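Local coordinates for KLLA0F20702p (Kluyveromyces lactis, PDB 5Y5A), which probably serves as an Est1-type telomerase subunit that recruits telomerase to telomeres through Cdc13, seen here as its helical, TPR-like N-terminal part, at residues I312-I317 / I358-Q363; I352-N357 / F420-M425. One frame throughout, in Å; residues are numbered along the deposited sequence.

Contact 1. Residues I312-I317 / I358-Q363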
ATOM      1  N   ILE A 312       9.215   8.847  15.444  1.00 43.79           N
ATOM      2  CA  ILE A 312       8.962   7.832  16.464  1.00 44.44           C
ATOM      3  C   ILE A 312       7.734   6.981  16.120  1.00 46.84           C
ATOM      4  O   ILE A 312       7.744   5.758  16.283  1.00 44.26           O
ATOM      5  CB  ILE A 312       8.779   8.469  17.850  1.00 42.56           C
ATOM      6  CG1 ILE A 312      10.110   9.062  18.315  1.00 52.40           C
ATOM      7  CG2 ILE A 312       8.269   7.443  18.855  1.00 40.03           C
ATOM      8  CD1 ILE A 312      10.066   9.672  19.677  1.00 57.85           C
ATOM      9  N   MET A 313       6.683   7.617  15.622  1.00 46.67           N
ATOM     10  CA  MET A 313       5.477   6.867  15.276  1.00 45.15           C
ATOM     11  C   MET A 313       5.695   6.018  14.032  1.00 44.07           C
ATOM     12  O   MET A 313       5.132   4.937  13.921  1.00 47.28           O
ATOM     13  CB  MET A 313       4.293   7.807  15.091  1.00 51.36           C
ATOM     14  CG  MET A 313       3.958   8.572  16.359  1.00 54.95           C
ATOM     15  SD  MET A 313       2.462   9.542  16.204  1.00 61.95           S
ATOM     16  CE  MET A 313       2.891  10.961  17.212  1.00 54.40           C
ATOM     17  N   GLU A 314       6.534   6.486  13.111  1.00 40.32           N
ATOM     18  CA  GLU A 314       6.857   5.689  11.933  1.00 42.42           C
ATOM     19  C   GLU A 314       7.751   4.492  12.287  1.00 42.61           C
ATOM     20  O   GLU A 314       7.604   3.418  11.732  1.00 47.56           O
ATOM     21  CB  GLU A 314       7.549   6.543  10.868  1.00 47.22           C
ATOM     22  CG  GLU A 314       7.826   5.764   9.601  1.00 48.12           C
ATOM     23  CD  GLU A 314       8.747   6.489   8.644  1.00 48.20           C
ATOM     24  OE1 GLU A 314       8.928   7.703   8.807  1.00 50.76           O
ATOM     25  OE2 GLU A 314       9.285   5.836   7.724  1.00 50.31           O
ATOM     26  N   PHE A 315       8.674   4.679  13.220  1.00 46.05           N
ATOM     27  CA  PHE A 315       9.681   3.663  13.470  1.00 44.16           C
ATOM     28  C   PHE A 315       9.415   2.727  14.640  1.00 42.10           C
ATOM     29  O   PHE A 315       9.740   1.551  14.559  1.00 45.13           O
ATOM     30  CB  PHE A 315      11.038   4.330  13.681  1.00 38.78           C
ATOM     31  CG  PHE A 315      11.708   4.732  12.409  1.00 37.51           C
ATOM     32  CD1 PHE A 315      11.360   5.908  11.764  1.00 37.74           C
ATOM     33  CD2 PHE A 315      12.677   3.925  11.844  1.00 40.59           C
ATOM     34  CE1 PHE A 315      11.976   6.274  10.586  1.00 46.35           C
ATOM     35  CE2 PHE A 315      13.298   4.290  10.667  1.00 45.60           C
ATOM     36  CZ  PHE A 315      12.949   5.468  10.038  1.00 47.58           C
ATOM     37  N   TYR A 316       8.851   3.233  15.730  1.00 42.63           N
ATOM     38  CA  TYR A 316       8.839   2.449  16.959  1.00 42.28           C
ATOM     39  C   TYR A 316       7.821   1.327  16.926  1.00 43.51           C
ATOM     40  O   TYR A 316       7.838   0.458  17.789  1.00 44.79           O
ATOM     41  CB  TYR A 316       8.606   3.344  18.183  1.00 45.44           C
ATOM     42  CG  TYR A 316       9.878   4.028  18.651  1.00 46.10           C
ATOM     43  CD1 TYR A 316      10.943   4.195  17.784  1.00 46.35           C
ATOM     44  CD2 TYR A 316      10.025   4.484  19.960  1.00 49.44           C
ATOM     45  CE1 TYR A 316      12.104   4.807  18.181  1.00 45.72           C
ATOM     46  CE2 TYR A 316      11.209   5.106  20.375  1.00 46.04           C
ATOM     47  CZ  TYR A 316      12.241   5.261  19.471  1.00 45.72           C
ATOM     48  OH  TYR A 316      13.429   5.873  19.835  1.00 44.61           O
ATOM     49  N   ILE A 317       6.947   1.317  15.926  1.00 37.45           N
ATOM     50  CA  ILE A 317       6.031   0.199  15.797  1.00 33.84           C
ATOM     51  C   ILE A 317       6.746  -0.978  15.122  1.00 38.34           C
ATOM     52  O   ILE A 317       6.302  -2.115  15.214  1.00 43.81           O
ATOM     53  CB  ILE A 317       4.753   0.579  14.993  1.00 36.55           C
ATOM     54  CG1 ILE A 317       3.639  -0.448  15.232  1.00 35.23           C
ATOM     55  CG2 ILE A 317       5.071   0.748  13.509  1.00 35.51           C
ATOM     56  CD1 ILE A 317       2.369  -0.207  14.413  1.00 41.79           C
ATOM     57  N   ILE A 358      -1.618  12.408  12.738  1.00 45.44           N
ATOM     58  CA  ILE A 358      -2.665  11.398  12.595  1.00 41.36           C
ATOM     59  C   ILE A 358      -2.506  10.573  11.315  1.00 42.73           C
ATOM     60  O   ILE A 358      -2.862   9.399  11.281  1.00 44.90           O
ATOM     61  CB  ILE A 358      -4.076  12.049  12.627  1.00 44.27           C
ATOM     62  CG1 ILE A 358      -5.160  10.998  12.827  1.00 40.68           C
ATOM     63  CG2 ILE A 358      -4.339  12.860  11.367  1.00 48.70           C
ATOM     64  CD1 ILE A 358      -5.060  10.230  14.131  1.00 42.68           C
ATOM     65  N   SER A 359      -1.932  11.171  10.279  1.00 43.39           N
ATOM     66  CA  SER A 359      -1.768  10.474   9.017  1.00 43.48           C
ATOM     67  C   SER A 359      -0.807   9.289   9.162  1.00 44.53           C
ATOM     68  O   SER A 359      -1.004   8.244   8.544  1.00 40.91           O
ATOM     69  CB  SER A 359      -1.272  11.433   7.940  1.00 51.64           C
ATOM     70  OG  SER A 359      -0.899  10.723   6.775  1.00 68.95           O
ATOM     71  N   MET A 360       0.221   9.454   9.988  1.00 42.37           N
ATOM     72  CA  MET A 360       1.177   8.381  10.246  1.00 43.36           C
ATOM     73  C   MET A 360       0.553   7.331  11.170  1.00 42.51           C
ATOM     74  O   MET A 360       0.870   6.135  11.091  1.00 43.36           O
ATOM     75  CB  MET A 360       2.478   8.946  10.854  1.00 40.06           C
ATOM     76  CG  MET A 360       3.552   7.884  11.127  1.00 36.74           C
ATOM     77  SD  MET A 360       4.077   6.982   9.627  1.00 49.38           S
ATOM     78  CE  MET A 360       4.892   8.322   8.769  1.00 38.82           C
ATOM     79  N   ILE A 361      -0.346   7.769  12.044  1.00 36.89           N
ATOM     80  CA  ILE A 361      -1.005   6.831  12.951  1.00 31.85           C
ATOM     81  C   ILE A 361      -1.935   5.937  12.152  1.00 36.80           C
ATOM     82  O   ILE A 361      -2.050   4.735  12.399  1.00 41.07           O
ATOM     83  CB  ILE A 361      -1.779   7.572  14.062  1.00 34.35           C
ATOM     84  CG1 ILE A 361      -0.785   8.211  15.042  1.00 37.45           C
ATOM     85  CG2 ILE A 361      -2.719   6.620  14.782  1.00 37.39           C
ATOM     86  CD1 ILE A 361      -1.391   9.225  15.988  1.00 36.99           C
ATOM     87  N   PHE A 362      -2.575   6.544  11.164  1.00 39.56           N
ATOM     88  CA  PHE A 362      -3.436   5.837  10.241  1.00 33.23           C
ATOM     89  C   PHE A 362      -2.630   4.764   9.508  1.00 37.99           C
ATOM     90  O   PHE A 362      -3.048   3.607   9.411  1.00 39.93           O
ATOM     91  CB  PHE A 362      -4.050   6.849   9.269  1.00 37.69           C
ATOM     92  CG  PHE A 362      -5.090   6.278   8.347  1.00 46.85           C
ATOM     93  CD1 PHE A 362      -6.412   6.196   8.740  1.00 54.36           C
ATOM     94  CD2 PHE A 362      -4.755   5.872   7.066  1.00 54.78           C
ATOM     95  CE1 PHE A 362      -7.383   5.686   7.885  1.00 57.47           C
ATOM     96  CE2 PHE A 362      -5.724   5.370   6.207  1.00 60.74           C
ATOM     97  CZ  PHE A 362      -7.035   5.277   6.620  1.00 58.67           C
ATOM     98  N   GLN A 363      -1.468   5.150   8.992  1.00 43.59           N
ATOM     99  CA  GLN A 363      -0.612   4.202   8.281  1.00 41.62           C
ATOM    100  C   GLN A 363      -0.198   3.053   9.195  1.00 36.97           C
ATOM    101  O   GLN A 363      -0.210   1.896   8.787  1.00 35.64           O
ATOM    102  CB  GLN A 363       0.631   4.896   7.720  1.00 39.20           C
ATOM    103  CG  GLN A 363       1.423   3.998   6.772  1.00 47.85           C
ATOM    104  CD  GLN A 363       2.523   4.738   6.044  1.00 51.47           C
ATOM    105  OE1 GLN A 363       2.307   5.274   4.952  1.00 51.24           O
ATOM    106  NE2 GLN A 363       3.711   4.774   6.643  1.00 42.58           N
TER
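The carboxylate of E314, whose chain lies over M360, is gripped by the start of helix 251-263 and by N250 just before it. OE2 accepts a hydrogen bond from the backbone N of N253 and a weaker one from that of G252. OE1 has a weak bond from N250 ND2. The extended chain of E314 carries the carboxylate past M360, while CB and CG lie against its thioether. CB of E314 is 3.7 Å from M360 SD, and M360 CE and E314 CG are also in contact. The M360 chain starts with CG anti to the backbone N (chi1 -179°). It then bends twice, at chi2 (60°) and chi3 (68°). These bends bring SD and CE against CB and CG of E314, the two chains crossing at a slant. M360 CG also sits 4.0 Å from M313 CB, so it touches two successive residues of helix 306-315. M313 works on the other flank. Its SD lies 3.7 Å from I361 CG1 and 3.9 Å from I361 CD1, again with the chains oblique to each other. Helices 306-315 and 339-379 thus come close, with the CA atoms of E314 and M360 6.5 Å apart. Both lie in the range of the Est1 DNA/RNA binding domain, a family of the TPR clan, and they pack side by side in its helical array. No hydrogen bond joins the two segments. The hold between them is apolar, made by two thioethers and aliphatic carbons, while the buried charge of E314 is probably steadied by the backbone N-H groups at the start of helix 251-263.

Contact 2. Residues I352-N357 / F420-M425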
ATOM      1  N   ILE A 352      -0.387  11.714  23.122  1.00 46.40           N
ATOM      2  CA  ILE A 352      -0.055  13.115  23.351  1.00 39.79           C
ATOM      3  C   ILE A 352       0.071  13.918  22.049  1.00 42.36           C
ATOM      4  O   ILE A 352      -0.181  15.127  22.025  1.00 41.41           O
ATOM      5  CB  ILE A 352       1.267  13.224  24.166  1.00 52.06           C
ATOM      6  CG1 ILE A 352       1.115  12.509  25.513  1.00 52.65           C
ATOM      7  CG2 ILE A 352       1.692  14.670  24.372  1.00 45.69           C
ATOM      8  CD1 ILE A 352       2.338  12.599  26.405  1.00 45.65           C
ATOM      9  N   ARG A 353       0.449  13.250  20.963  1.00 40.80           N
ATOM     10  CA  ARG A 353       0.850  13.962  19.748  1.00 46.74           C
ATOM     11  C   ARG A 353       0.078  13.534  18.503  1.00 47.42           C
ATOM     12  O   ARG A 353       0.595  13.639  17.392  1.00 52.46           O
ATOM     13  CB  ARG A 353       2.352  13.763  19.488  1.00 48.41           C
ATOM     14  CG  ARG A 353       3.280  14.074  20.670  1.00 44.95           C
ATOM     15  CD  ARG A 353       3.372  15.556  20.963  1.00 43.45           C
ATOM     16  NE  ARG A 353       4.211  15.812  22.132  1.00 46.52           N
ATOM     17  CZ  ARG A 353       4.573  17.023  22.541  1.00 52.71           C
ATOM     18  NH1 ARG A 353       4.178  18.101  21.881  1.00 47.95           N
ATOM     19  NH2 ARG A 353       5.333  17.155  23.617  1.00 54.59           N
ATOM     20  N   TYR A 354      -1.153  13.056  18.671  1.00 39.44           N
ATOM     21  CA  TYR A 354      -1.881  12.518  17.525  1.00 38.76           C
ATOM     22  C   TYR A 354      -2.330  13.595  16.536  1.00 39.21           C
ATOM     23  O   TYR A 354      -2.452  13.328  15.343  1.00 41.62           O
ATOM     24  CB  TYR A 354      -3.093  11.700  17.987  1.00 33.95           C
ATOM     25  CG  TYR A 354      -4.199  12.496  18.652  1.00 41.49           C
ATOM     26  CD1 TYR A 354      -5.145  13.179  17.894  1.00 45.65           C
ATOM     27  CD2 TYR A 354      -4.320  12.533  20.037  1.00 40.98           C
ATOM     28  CE1 TYR A 354      -6.163  13.905  18.497  1.00 43.83           C
ATOM     29  CE2 TYR A 354      -5.335  13.254  20.649  1.00 49.11           C
ATOM     30  CZ  TYR A 354      -6.253  13.933  19.873  1.00 44.34           C
ATOM     31  OH  TYR A 354      -7.263  14.640  20.472  1.00 46.06           O
ATOM     32  N   ILE A 355      -2.561  14.809  17.026  1.00 42.90           N
ATOM     33  CA  ILE A 355      -3.187  15.856  16.216  1.00 44.80           C
ATOM     34  C   ILE A 355      -2.430  16.168  14.914  1.00 50.98           C
ATOM     35  O   ILE A 355      -3.008  16.131  13.827  1.00 51.37           O
ATOM     36  CB  ILE A 355      -3.346  17.143  17.032  1.00 48.99           C
ATOM     37  CG1 ILE A 355      -4.304  16.898  18.200  1.00 48.85           C
ATOM     38  CG2 ILE A 355      -3.836  18.290  16.145  1.00 50.90           C
ATOM     39  CD1 ILE A 355      -4.499  18.117  19.086  1.00 50.97           C
ATOM     40  N   LYS A 356      -1.138  16.456  15.017  1.00 49.51           N
ATOM     41  CA  LYS A 356      -0.348  16.792  13.838  1.00 45.19           C
ATOM     42  C   LYS A 356       0.216  15.562  13.115  1.00 52.61           C
ATOM     43  O   LYS A 356       0.823  15.680  12.048  1.00 54.34           O
ATOM     44  CB  LYS A 356       0.791  17.727  14.233  1.00 42.01           C
ATOM     45  CG  LYS A 356       0.342  19.105  14.733  1.00 41.03           C
ATOM     46  CD  LYS A 356       1.547  19.948  15.123  1.00 48.42           C
ATOM     47  CE  LYS A 356       1.136  21.174  15.939  1.00 56.32           C
ATOM     48  NZ  LYS A 356       2.281  22.102  16.166  1.00 61.91           N
ATOM     49  N   ASN A 357       0.014  14.381  13.690  1.00 43.33           N
ATOM     50  CA  ASN A 357       0.654  13.187  13.154  1.00 41.57           C
ATOM     51  C   ASN A 357      -0.332  12.073  12.823  1.00 44.63           C
ATOM     52  O   ASN A 357       0.071  10.941  12.616  1.00 43.57           O
ATOM     53  CB  ASN A 357       1.709  12.683  14.145  1.00 44.00           C
ATOM     54  CG  ASN A 357       2.809  13.714  14.403  1.00 49.21           C
ATOM     55  OD1 ASN A 357       3.624  13.986  13.525  1.00 55.69           O
ATOM     56  ND2 ASN A 357       2.826  14.298  15.607  1.00 38.76           N
ATOM     57  N   PHE A 420     -10.628  13.104   8.057  1.00 50.09           N
ATOM     58  CA  PHE A 420     -11.340  11.869   7.772  1.00 52.47           C
ATOM     59  C   PHE A 420     -10.780  10.715   8.590  1.00 48.38           C
ATOM     60  O   PHE A 420     -11.493   9.752   8.852  1.00 49.13           O
ATOM     61  CB  PHE A 420     -11.280  11.536   6.270  1.00 51.05           C
ATOM     62  CG  PHE A 420      -9.941  11.011   5.806  1.00 49.07           C
ATOM     63  CD1 PHE A 420      -9.667   9.648   5.828  1.00 48.48           C
ATOM     64  CD2 PHE A 420      -8.964  11.879   5.338  1.00 46.42           C
ATOM     65  CE1 PHE A 420      -8.440   9.163   5.409  1.00 46.39           C
ATOM     66  CE2 PHE A 420      -7.734  11.403   4.916  1.00 47.37           C
ATOM     67  CZ  PHE A 420      -7.469  10.041   4.953  1.00 43.61           C
ATOM     68  N   GLN A 421      -9.518  10.815   9.006  1.00 44.63           N
ATOM     69  CA  GLN A 421      -8.812   9.641   9.544  1.00 50.63           C
ATOM     70  C   GLN A 421      -9.430   9.060  10.810  1.00 44.67           C
ATOM     71  O   GLN A 421      -9.372   7.850  11.035  1.00 43.98           O
ATOM     72  CB  GLN A 421      -7.346   9.965   9.834  1.00 46.87           C
ATOM     73  CG  GLN A 421      -6.483  10.156   8.609  1.00 47.01           C
ATOM     74  CD  GLN A 421      -6.382  11.609   8.202  1.00 51.70           C
ATOM     75  OE1 GLN A 421      -7.116  12.467   8.707  1.00 49.54           O
ATOM     76  NE2 GLN A 421      -5.465  11.897   7.285  1.00 52.85           N
ATOM     77  N   TYR A 422     -10.003   9.922  11.639  1.00 46.57           N
ATOM     78  CA  TYR A 422     -10.511   9.490  12.938  1.00 42.94           C
ATOM     79  C   TYR A 422     -11.596   8.426  12.820  1.00 40.88           C
ATOM     80  O   TYR A 422     -11.459   7.344  13.387  1.00 38.96           O
ATOM     81  CB  TYR A 422     -11.009  10.699  13.721  1.00 42.49           C
ATOM     82  CG  TYR A 422      -9.859  11.583  14.115  1.00 43.57           C
ATOM     83  CD1 TYR A 422      -8.895  11.126  15.007  1.00 41.50           C
ATOM     84  CD2 TYR A 422      -9.704  12.847  13.572  1.00 42.26           C
ATOM     85  CE1 TYR A 422      -7.831  11.910  15.373  1.00 36.41           C
ATOM     86  CE2 TYR A 422      -8.623  13.647  13.931  1.00 47.65           C
ATOM     87  CZ  TYR A 422      -7.690  13.167  14.835  1.00 44.30           C
ATOM     88  OH  TYR A 422      -6.608  13.940  15.214  1.00 50.15           O
ATOM     89  N   LEU A 423     -12.648   8.706  12.058  1.00 38.46           N
ATOM     90  CA  LEU A 423     -13.711   7.720  11.881  1.00 44.83           C
ATOM     91  C   LEU A 423     -13.346   6.673  10.818  1.00 45.51           C
ATOM     92  O   LEU A 423     -13.862   5.559  10.835  1.00 44.94           O
ATOM     93  CB  LEU A 423     -15.025   8.418  11.529  1.00 45.21           C
ATOM     94  CG  LEU A 423     -15.657   9.259  12.656  1.00 48.49           C
ATOM     95  CD1 LEU A 423     -17.068   9.681  12.288  1.00 47.65           C
ATOM     96  CD2 LEU A 423     -15.669   8.502  13.983  1.00 41.92           C
ATOM     97  N   ALA A 424     -12.445   7.025   9.905  1.00 42.25           N
ATOM     98  CA  ALA A 424     -11.960   6.067   8.905  1.00 40.66           C
ATOM     99  C   ALA A 424     -11.234   4.901   9.563  1.00 37.57           C
ATOM    100  O   ALA A 424     -11.356   3.764   9.126  1.00 42.00           O
ATOM    101  CB  ALA A 424     -11.042   6.748   7.901  1.00 37.67           C
ATOM    102  N   MET A 425     -10.485   5.187  10.620  1.00 38.96           N
ATOM    103  CA  MET A 425      -9.781   4.143  11.358  1.00 36.40           C
ATOM    104  C   MET A 425     -10.768   3.175  12.007  1.00 40.85           C
ATOM    105  O   MET A 425     -10.552   1.964  12.001  1.00 43.79           O
ATOM    106  CB  MET A 425      -8.851   4.756  12.422  1.00 35.31           C
ATOM    107  CG  MET A 425      -7.551   5.325  11.841  1.00 43.19           C
ATOM    108  SD  MET A 425      -6.334   5.864  13.065  1.00 55.70           S
ATOM    109  CE  MET A 425      -7.256   7.117  13.950  1.00 69.31           C
TER
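Y354 holds CG between its backbone N and carbonyl carbon (chi1 67°), and Y422 sets its CG beside the backbone N (chi1 -68°). These turns send the two side chains at each other at about a right angle. Y422 arrives with its hydroxyl foremost. Its OH meets the edge of the Y354 ring in the ring plane, 3.1 Å from Y354 CD1 and 3.3 Å from Y354 CE1. The oxygen therefore faces the electropositive rim of the ring, not its pi cloud, which is probably favourable. Y422 CE1 follows at 3.9 Å from Y354 CD1. The same Y422 hydroxyl lies near the backbone of I355, 4.0 Å from I355 CA. One face of the Y354 ring carries I355 CG1, 3.5 Å above the plane and toward the rim. The Y354 hydroxyl is bonded to E413 OE1, in the loop before helix 421-433, and this fixes the far end of the ring. The contact belongs to the all-helical array of the Est1 DNA/RNA binding domain, of the TPR clan. The long helix 339-379 packs there against helix 421-433. The backbones stay well apart, 10.2 Å between the CA atoms of Y354 and Y422, and the rings bridge the distance. Helix 339-379 is kinked here, for the N atoms of I355 and K356 lack bonds to the preceding turn. N357 N bonds to Y354 O, one residue nearer than in a regular alpha turn. The carbonyl this leaves, R353 O, takes N357 ND2 at 2.9 Å in a nearly straight bond (170°). N357 OD1 is held in turn by R306 NH2.

From the N terminus the chain first gives residues 312-317, on helix 306-315. It passes through helix 318-325 and enters helix 339-379, which supplies 352-357 and then 358-363. Contact 1 closes a loop of 40 residues there. The chain goes on through the rest of that helix and helix 385-410 to 420-425, where contact 2 closes a loop of 62. The segments alternate, so the two loops cross. Helix 339-379 lies between helices 306-315 and 421-433 and ties them together. The contacts, with centres about 10 Å apart, also touch: I361 packs on Y354, I358 on Y422 and F362 on M425.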